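Local coordinates for protein exosome complex component Rrp42 (Methanothermobacter thermautotrophicus, PDB 2WNR) that is probably a non-catalytic component of the archaeal exosome, an RNA-degrading complex, and is thought to help structure the Rrp41 active site, at residues 37-41 / 264-269; 78-82 / 134-138; 217-221 / 236-242. All coordinates share one frame; numbering follows the deposited sequence.

Contact 1 (37-41 / 264-269); sequences ISIET and YLDKSM
Ile-39 of strand 37-41 fills the hollow between Tyr-264, Leu-265 and Ser-268, near the C-terminal end of the helix 244-268. It is a compact case of a strand's alternating side chains serving as the bumps for a helix: Ile-37, Ile-39 and Thr-41 all face across, and the axes of the two segments pass 8.9 Å apart at -45°. The two branches of Ile-39 divide the hollow between them. Its CD1 comes up to the edge of the Tyr-264 ring, near the ring plane and 3.8 Å from CD2, while its CG2 lies 4.3 Å from CD1 of Leu-265. The floor is supplied by CB of Ser-268, 4.1 Å from Ile-39 CB.

Toward the start of the strand the helix provides the bump. Tyr-264 holds CG opposite its backbone N (chi1 -171°), which sends the ring out to Ile-37, where CE2 meets CG2 at 4.0 Å. The phenol then donates from OH to Ile-37 O over 2.7 Å, tilted out of the carbonyl plane. Ser-38 and Glu-40 bond through their backbones to strand 49-55, whereas this carbonyl is taken by the tyrosine. At the other end CE of Met-269, the last modelled residue, rests 3.7 Å from CG2 of Thr-41, the two side chains crossing nearly at right angles. Helix 150-164 completes the packing, with Leu-156 against Ile-37, Val-159 and Ala-160 against Leu-265, and Leu-163 against Met-269.

Within the helix, Ser-268 N and OG grip Tyr-264 O from opposite faces of its plane, so the serine hydroxyl is turned back to its own helix. The chemistry thus implies one directional anchor, the tyrosine hydroxyl, with apolar packing doing the rest of the joining.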
loop_
_atom_site.group_PDB
_atom_site.type_symbol
_atom_site.label_atom_id
_atom_site.label_comp_id
_atom_site.label_asym_id
_atom_site.label_seq_id
_atom_site.Cartn_x
_atom_site.Cartn_y
_atom_site.Cartn_z
ATOM N N ILE A 37 28.472 14.753 -23.295
ATOM C CA ILE A 37 27.409 13.761 -23.368
ATOM C C ILE A 37 27.953 12.430 -23.862
ATOM O O ILE A 37 28.756 12.379 -24.792
ATOM C CB ILE A 37 26.213 14.238 -24.223
ATOM C CG1 ILE A 37 25.550 15.458 -23.571
ATOM C CG2 ILE A 37 25.181 13.120 -24.380
ATOM C CD1 ILE A 37 24.596 16.190 -24.464
ATOM N N SER A 38 27.503 11.358 -23.216
ATOM C CA SER A 38 27.934 10.009 -23.518
ATOM C C SER A 38 26.688 9.139 -23.676
ATOM O O SER A 38 25.842 9.096 -22.793
ATOM C CB SER A 38 28.836 9.504 -22.385
ATOM O OG SER A 38 29.274 8.179 -22.602
ATOM N N ILE A 39 26.568 8.463 -24.814
ATOM C CA ILE A 39 25.395 7.647 -25.125
ATOM C C ILE A 39 25.793 6.239 -25.577
ATOM O O ILE A 39 26.491 6.068 -26.591
ATOM C CB ILE A 39 24.538 8.300 -26.230
ATOM C CG1 ILE A 39 24.162 9.731 -25.847
ATOM C CG2 ILE A 39 23.299 7.458 -26.528
ATOM C CD1 ILE A 39 23.713 10.596 -27.019
ATOM N N GLU A 40 25.354 5.237 -24.821
ATOM C CA GLU A 40 25.527 3.835 -25.205
ATOM C C GLU A 40 24.170 3.167 -25.308
ATOM O O GLU A 40 23.259 3.492 -24.554
ATOM C CB GLU A 40 26.364 3.078 -24.181
ATOM C CG GLU A 40 27.722 3.688 -23.871
ATOM C CD GLU A 40 28.408 2.964 -22.721
ATOM O OE1 GLU A 40 29.026 1.895 -22.963
ATOM O OE2 GLU A 40 28.319 3.463 -21.573
ATOM N N THR A 41 24.039 2.237 -26.247
ATOM C CA THR A 41 22.822 1.435 -26.370
ATOM C C THR A 41 23.166 -0.048 -26.219
ATOM O O THR A 41 24.343 -0.409 -26.151
ATOM C CB THR A 41 22.069 1.705 -27.707
ATOM O OG1 THR A 41 22.883 1.317 -28.821
ATOM C CG2 THR A 41 21.691 3.175 -27.834
ATOM N N TYR A 264 23.761 14.298 -32.796
ATOM C CA TYR A 264 24.709 13.669 -31.872
ATOM C C TYR A 264 24.202 12.302 -31.435
ATOM O O TYR A 264 24.987 11.364 -31.268
ATOM C CB TYR A 264 24.986 14.547 -30.644
ATOM C CG TYR A 264 26.115 14.020 -29.782
ATOM C CD1 TYR A 264 27.441 14.351 -30.061
ATOM C CD2 TYR A 264 25.860 13.178 -28.699
ATOM C CE1 TYR A 264 28.486 13.859 -29.284
ATOM C CE2 TYR A 264 26.897 12.680 -27.913
ATOM C CZ TYR A 264 28.210 13.024 -28.213
ATOM O OH TYR A 264 29.242 12.533 -27.444
ATOM N N LEU A 265 22.892 12.200 -31.231
ATOM C CA LEU A 265 22.261 10.921 -30.936
ATOM C C LEU A 265 22.366 9.969 -32.127
ATOM O O LEU A 265 22.700 8.794 -31.944
ATOM C CB LEU A 265 20.799 11.108 -30.502
ATOM C CG LEU A 265 19.873 9.888 -30.388
ATOM C CD1 LEU A 265 20.486 8.754 -29.569
ATOM C CD2 LEU A 265 18.556 10.297 -29.789
ATOM N N ASP A 266 22.103 10.478 -33.335
ATOM C CA ASP A 266 22.159 9.664 -34.554
ATOM C C ASP A 266 23.557 9.108 -34.820
ATOM O O ASP A 266 23.700 7.962 -35.264
ATOM C CB ASP A 266 21.676 10.456 -35.781
ATOM C CG ASP A 266 20.176 10.769 -35.745
ATOM O OD1 ASP A 266 19.428 10.101 -34.989
ATOM O OD2 ASP A 266 19.747 11.687 -36.486
ATOM N N LYS A 267 24.571 9.930 -34.539
ATOM C CA LYS A 267 25.979 9.586 -34.761
ATOM C C LYS A 267 26.505 8.568 -33.749
ATOM O O LYS A 267 27.342 7.722 -34.089
ATOM C CB LYS A 267 26.850 10.847 -34.763
ATOM C CG LYS A 267 26.720 11.677 -36.042
ATOM C CD LYS A 267 27.464 13.006 -35.956
ATOM C CE LYS A 267 27.538 13.661 -37.329
ATOM N NZ LYS A 267 28.519 14.783 -37.400
ATOM N N SER A 268 26.007 8.648 -32.514
ATOM C CA SER A 268 26.374 7.700 -31.456
ATOM C C SER A 268 25.779 6.301 -31.664
ATOM O O SER A 268 26.181 5.346 -30.998
ATOM C CB SER A 268 25.961 8.234 -30.086
ATOM O OG SER A 268 26.761 9.339 -29.714
ATOM N N MET A 269 24.833 6.183 -32.591
ATOM C CA MET A 269 24.163 4.909 -32.841
ATOM C C MET A 269 24.626 4.246 -34.141
ATOM O O MET A 269 24.265 3.103 -34.434
ATOM C CB MET A 269 22.644 5.104 -32.816
ATOM C CG MET A 269 22.163 5.687 -31.495
ATOM S SD MET A 269 20.438 5.414 -31.067
ATOM C CE MET A 269 20.304 3.628 -31.227
#

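Contact 2 (78-82 / 134-138); sequences MGVIL and VWMLF
The amide of Leu-137 donates to Val-80 O over 2.8 Å in an almost straight bond, 175° at the hydrogen. It belongs to a parallel strand pair, 80-87 beside 133-145, in the mixed sheet of the first RNase PH domain, a member of the S5 clan; the chain between the strands passes through helix 102-117. The pair illustrates parallel pairing in its regular form: Val-80 straddles Met-136, its N reaching back to Trp-135 O at 3.0 Å and its O forward to Leu-137. Leu-137 in turn straddles Ile-81, since its O accepts from Leu-82 N at 2.9 Å.

Side chains sort onto two faces. On one, Val-80 and Met-136 run side by side, as do Leu-82 and Phe-138; on the other, Ile-81 and Leu-137 meet, with Leu-123 and Leu-126 near them. Val-80 CB lies 3.8 Å from Met-136 CG, while the far end of the methionine leads away. CD1 of Leu-82 lies oblique to the ring of Phe-138, nearest its CE1, and the ring also packs on a basic side chain of a neighbouring protein chain.

Where the pairing starts, Val-134 packs against the backbone of Met-78 and Gly-79, just ahead of strand 80-87. Its CG2, set between its own backbone N and carbonyl carbon, reaches Gly-79 CA at 3.6 Å and Val-80 CG2 at 4.1 Å, the two valine side chains crossing at about a right angle. An alanine here would lose both methyls, and is likely to open a gap beside Gly-79 and leave Val-80 CG2 without this neighbour. Trp-135 turns its indole away from strand 80-87, to Ile-128 and the strand 166-173.

Both methyls of Val-134 come up to one carbonyl oxygen, Met-78 O, with CG2 at 3.5 Å and CG1 at 3.6 Å.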
loop_
_atom_site.group_PDB
_atom_site.type_symbol
_atom_site.label_atom_id
_atom_site.label_comp_id
_atom_site.label_asym_id
_atom_site.label_seq_id
_atom_site.Cartn_x
_atom_site.Cartn_y
_atom_site.Cartn_z
ATOM N N MET A 78 -4.942 1.522 -30.283
ATOM C CA MET A 78 -3.636 2.055 -29.915
ATOM C C MET A 78 -2.844 1.121 -29.000
ATOM O O MET A 78 -3.410 0.450 -28.131
ATOM C CB MET A 78 -3.771 3.442 -29.274
ATOM C CG MET A 78 -4.516 4.475 -30.120
ATOM S SD MET A 78 -3.743 4.730 -31.730
ATOM C CE MET A 78 -4.392 6.347 -32.203
ATOM N N GLY A 79 -1.533 1.074 -29.220
ATOM C CA GLY A 79 -0.617 0.368 -28.333
ATOM C C GLY A 79 -0.348 1.267 -27.138
ATOM O O GLY A 79 -0.668 2.455 -27.162
ATOM N N VAL A 80 0.236 0.707 -26.090
ATOM C CA VAL A 80 0.402 1.437 -24.843
ATOM C C VAL A 80 1.864 1.788 -24.566
ATOM O O VAL A 80 2.767 0.987 -24.825
ATOM C CB VAL A 80 -0.195 0.632 -23.678
ATOM C CG1 VAL A 80 0.004 1.362 -22.349
ATOM C CG2 VAL A 80 -1.672 0.337 -23.935
ATOM N N ILE A 81 2.088 2.993 -24.051
ATOM C CA ILE A 81 3.385 3.373 -23.468
ATOM C C ILE A 81 3.201 3.625 -21.977
ATOM O O ILE A 81 2.277 4.324 -21.577
ATOM C CB ILE A 81 3.976 4.632 -24.138
ATOM C CG1 ILE A 81 4.455 4.309 -25.551
ATOM C CG2 ILE A 81 5.148 5.189 -23.331
ATOM C CD1 ILE A 81 5.016 5.501 -26.309
ATOM N N LEU A 82 4.090 3.061 -21.163
ATOM C CA LEU A 82 4.077 3.242 -19.716
ATOM C C LEU A 82 5.452 3.698 -19.226
ATOM O O LEU A 82 6.409 2.927 -19.247
ATOM C CB LEU A 82 3.686 1.931 -19.036
ATOM C CG LEU A 82 2.214 1.557 -19.095
ATOM C CD1 LEU A 82 2.038 0.065 -18.970
ATOM C CD2 LEU A 82 1.394 2.282 -18.036
ATOM N N VAL A 134 -2.641 -5.637 -27.625
ATOM C CA VAL A 134 -1.675 -4.703 -28.203
ATOM C C VAL A 134 -0.323 -4.778 -27.487
ATOM O O VAL A 134 -0.217 -5.338 -26.399
ATOM C CB VAL A 134 -2.157 -3.208 -28.206
ATOM C CG1 VAL A 134 -3.496 -3.018 -28.923
ATOM C CG2 VAL A 134 -2.098 -2.553 -26.821
ATOM N N TRP A 135 0.701 -4.196 -28.099
ATOM C CA TRP A 135 2.019 -4.124 -27.490
ATOM C C TRP A 135 2.078 -3.024 -26.430
ATOM O O TRP A 135 1.737 -1.871 -26.692
ATOM C CB TRP A 135 3.106 -3.902 -28.546
ATOM C CG TRP A 135 3.605 -5.157 -29.204
ATOM C CD1 TRP A 135 3.507 -5.478 -30.525
ATOM C CD2 TRP A 135 4.296 -6.247 -28.578
ATOM N NE1 TRP A 135 4.086 -6.699 -30.764
ATOM C CE2 TRP A 135 4.581 -7.194 -29.587
ATOM C CE3 TRP A 135 4.705 -6.514 -27.261
ATOM C CZ2 TRP A 135 5.251 -8.393 -29.327
ATOM C CZ3 TRP A 135 5.372 -7.713 -27.000
ATOM C CH2 TRP A 135 5.634 -8.638 -28.034
ATOM N N MET A 136 2.508 -3.393 -25.232
ATOM C CA MET A 136 2.703 -2.416 -24.168
ATOM C C MET A 136 4.190 -2.205 -23.942
ATOM O O MET A 136 4.919 -3.143 -23.593
ATOM C CB MET A 136 2.044 -2.885 -22.877
ATOM C CG MET A 136 0.538 -3.014 -22.970
ATOM S SD MET A 136 -0.220 -3.478 -21.406
ATOM C CE MET A 136 0.401 -5.153 -21.172
ATOM N N LEU A 137 4.634 -0.974 -24.164
ATOM C CA LEU A 137 6.039 -0.614 -24.005
ATOM C C LEU A 137 6.293 -0.037 -22.625
ATOM O O LEU A 137 5.891 1.092 -22.351
ATOM C CB LEU A 137 6.434 0.415 -25.062
ATOM C CG LEU A 137 7.015 0.015 -26.415
ATOM C CD1 LEU A 137 6.506 -1.312 -26.951
ATOM C CD2 LEU A 137 6.741 1.139 -27.402
ATOM N N PHE A 138 6.947 -0.807 -21.759
ATOM C CA PHE A 138 7.356 -0.291 -20.444
ATOM C C PHE A 138 8.682 0.438 -20.564
ATOM O O PHE A 138 9.735 -0.177 -20.694
ATOM C CB PHE A 138 7.475 -1.409 -19.405
ATOM C CG PHE A 138 6.156 -1.968 -18.955
ATOM C CD1 PHE A 138 5.493 -1.419 -17.860
ATOM C CD2 PHE A 138 5.572 -3.045 -19.618
ATOM C CE1 PHE A 138 4.258 -1.937 -17.432
ATOM C CE2 PHE A 138 4.352 -3.563 -19.193
ATOM C CZ PHE A 138 3.697 -3.001 -18.095
#

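Contact 3 (217-221 / 236-242); sequences LTARI and KGGEGPL
Arg-220 and Gly-237 face each other as an antiparallel hydrogen-bonded pair of the hairpin 219-226/231-237. Gly-237 N donates to Arg-220 O at 2.8 Å, nearly straight, whereas Arg-220 N reaches Gly-237 O at 3.0 Å from above the carbonyl plane. The example shows what glycine permits opposite a long side chain: Gly-237 CA lies over the centre of the guanidinium face, 3.7 Å from its plane, where a CB would clash with CZ. Glu-106 holds the same guanidinium through a salt bridge to NH2.

Beyond the pair, the chain turns at Gly-238 with positive phi and comes back to segment 217-221, Gly-240 N donating to Thr-218 O at 2.8 Å. Lys-236, its chain bent at chi2 (-100°), passes Ala-219 CB and draws the turn together, with NZ bonded to Gly-240 O at 2.7 Å, weakly to Gly-238 O, and also to the backbone of a neighbouring protein chain, which the backbones of Lys-236 and Leu-242 bond as well. Leu-242 packs CD1 on Ala-219 and CD2 on Ile-221.

Strand 193-201 pairs with the other edge of 219-226, while Ile-221 meets Ala-250 and Leu-242 meets Val-247 of helix 244-268.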
loop_
_atom_site.group_PDB
_atom_site.type_symbol
_atom_site.label_atom_id
_atom_site.label_comp_id
_atom_site.label_asym_id
_atom_site.label_seq_id
_atom_site.Cartn_x
_atom_site.Cartn_y
_atom_site.Cartn_z
ATOM N N LEU A 217 19.103 27.857 -8.073
ATOM C CA LEU A 217 18.287 28.454 -9.122
ATOM C C LEU A 217 17.024 29.070 -8.534
ATOM O O LEU A 217 16.565 28.655 -7.473
ATOM C CB LEU A 217 17.937 27.423 -10.204
ATOM C CG LEU A 217 17.207 26.107 -9.872
ATOM C CD1 LEU A 217 15.766 26.326 -9.445
ATOM C CD2 LEU A 217 17.253 25.174 -11.062
ATOM N N THR A 218 16.494 30.086 -9.213
ATOM C CA THR A 218 15.213 30.684 -8.863
ATOM C C THR A 218 14.090 29.779 -9.403
ATOM O O THR A 218 13.124 29.455 -8.696
ATOM C CB THR A 218 15.109 32.107 -9.453
ATOM O OG1 THR A 218 16.060 32.959 -8.807
ATOM C CG2 THR A 218 13.698 32.698 -9.288
ATOM N N ALA A 219 14.247 29.370 -10.659
ATOM C CA ALA A 219 13.295 28.531 -11.342
ATOM C C ALA A 219 13.997 27.844 -12.499
ATOM O O ALA A 219 15.141 28.183 -12.843
ATOM C CB ALA A 219 12.165 29.353 -11.842
ATOM N N ARG A 220 13.313 26.879 -13.098
ATOM C CA ARG A 220 13.850 26.142 -14.233
ATOM C C ARG A 220 12.760 25.986 -15.267
ATOM O O ARG A 220 11.583 26.062 -14.935
ATOM C CB ARG A 220 14.322 24.754 -13.793
ATOM C CG ARG A 220 13.189 23.885 -13.232
ATOM C CD ARG A 220 13.497 22.414 -13.253
ATOM N NE ARG A 220 12.948 21.836 -12.069
ATOM C CZ ARG A 220 11.869 21.088 -11.852
ATOM N NH1 ARG A 220 11.675 20.799 -10.585
ATOM N NH2 ARG A 220 11.020 20.618 -12.765
ATOM N N ILE A 221 13.147 25.754 -16.515
ATOM C CA ILE A 221 12.180 25.441 -17.574
ATOM C C ILE A 221 12.730 24.386 -18.547
ATOM O O ILE A 221 13.837 24.510 -19.059
ATOM C CB ILE A 221 11.671 26.717 -18.317
ATOM C CG1 ILE A 221 10.657 26.343 -19.402
ATOM C CG2 ILE A 221 12.834 27.529 -18.882
ATOM C CD1 ILE A 221 9.793 27.485 -19.882
ATOM N N LYS A 236 7.723 24.392 -16.490
ATOM C CA LYS A 236 8.328 25.317 -15.539
ATOM C C LYS A 236 8.442 24.612 -14.195
ATOM O O LYS A 236 7.506 23.943 -13.756
ATOM C CB LYS A 236 7.473 26.577 -15.413
ATOM C CG LYS A 236 8.087 27.688 -14.572
ATOM C CD LYS A 236 7.526 27.728 -13.167
ATOM C CE LYS A 236 8.274 28.723 -12.314
ATOM N NZ LYS A 236 7.755 28.734 -10.906
ATOM N N GLY A 237 9.592 24.747 -13.550
ATOM C CA GLY A 237 9.795 24.182 -12.217
ATOM C C GLY A 237 10.369 25.218 -11.282
ATOM O O GLY A 237 10.733 26.311 -11.724
ATOM N N GLY A 238 10.445 24.885 -9.996
ATOM C CA GLY A 238 11.108 25.754 -9.014
ATOM C C GLY A 238 10.115 26.599 -8.254
ATOM O O GLY A 238 8.943 26.651 -8.605
ATOM N N GLU A 239 10.592 27.269 -7.212
ATOM C CA GLU A 239 9.733 28.041 -6.329
ATOM C C GLU A 239 9.657 29.511 -6.709
ATOM O O GLU A 239 8.790 30.231 -6.213
ATOM C CB GLU A 239 10.192 27.897 -4.881
ATOM C CG GLU A 239 9.784 26.585 -4.211
ATOM C CD GLU A 239 10.090 26.556 -2.709
ATOM O OE1 GLU A 239 10.204 25.434 -2.162
ATOM O OE2 GLU A 239 10.225 27.639 -2.075
ATOM N N GLY A 240 10.564 29.961 -7.574
ATOM C CA GLY A 240 10.551 31.351 -8.051
ATOM C C GLY A 240 9.887 31.529 -9.409
ATOM O O GLY A 240 9.545 30.556 -10.066
ATOM N N PRO A 241 9.705 32.782 -9.844
ATOM C CA PRO A 241 9.054 33.056 -11.113
ATOM C C PRO A 241 9.983 33.130 -12.328
ATOM O O PRO A 241 11.198 33.241 -12.186
ATOM C CB PRO A 241 8.411 34.425 -10.887
ATOM C CG PRO A 241 9.020 34.982 -9.652
ATOM C CD PRO A 241 10.032 34.025 -9.131
ATOM N N LEU A 242 9.382 33.053 -13.512
ATOM C CA LEU A 242 10.039 33.370 -14.774
ATOM C C LEU A 242 9.357 34.604 -15.374
ATOM O O LEU A 242 8.178 34.876 -15.096
ATOM C CB LEU A 242 9.887 32.197 -15.734
ATOM C CG LEU A 242 10.980 31.138 -15.925
ATOM C CD1 LEU A 242 11.792 30.839 -14.669
ATOM C CD2 LEU A 242 10.380 29.855 -16.478
#

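How the contacts relate
Followed from the N terminus, the chain passes helix 11-21 before it enters strand 37-41, which opens contact 1, and closes that loop only at the C-terminal end of helix 244-268. Contacts 2 and 3 both fall within this span, one after the other and without crossing: 78-82 meets 134-138 inside the first domain's sheet, and later 217-221 meets 236-242 in the hairpin of the second. Those two lie on opposite sides of the chain's centre, about 33 Å apart between centres. Helix 244-268 follows directly on from the hairpin of contact 3, and through contact 1 it reaches the sheet that contact 2 also belongs to, tying the last helix to the first strand.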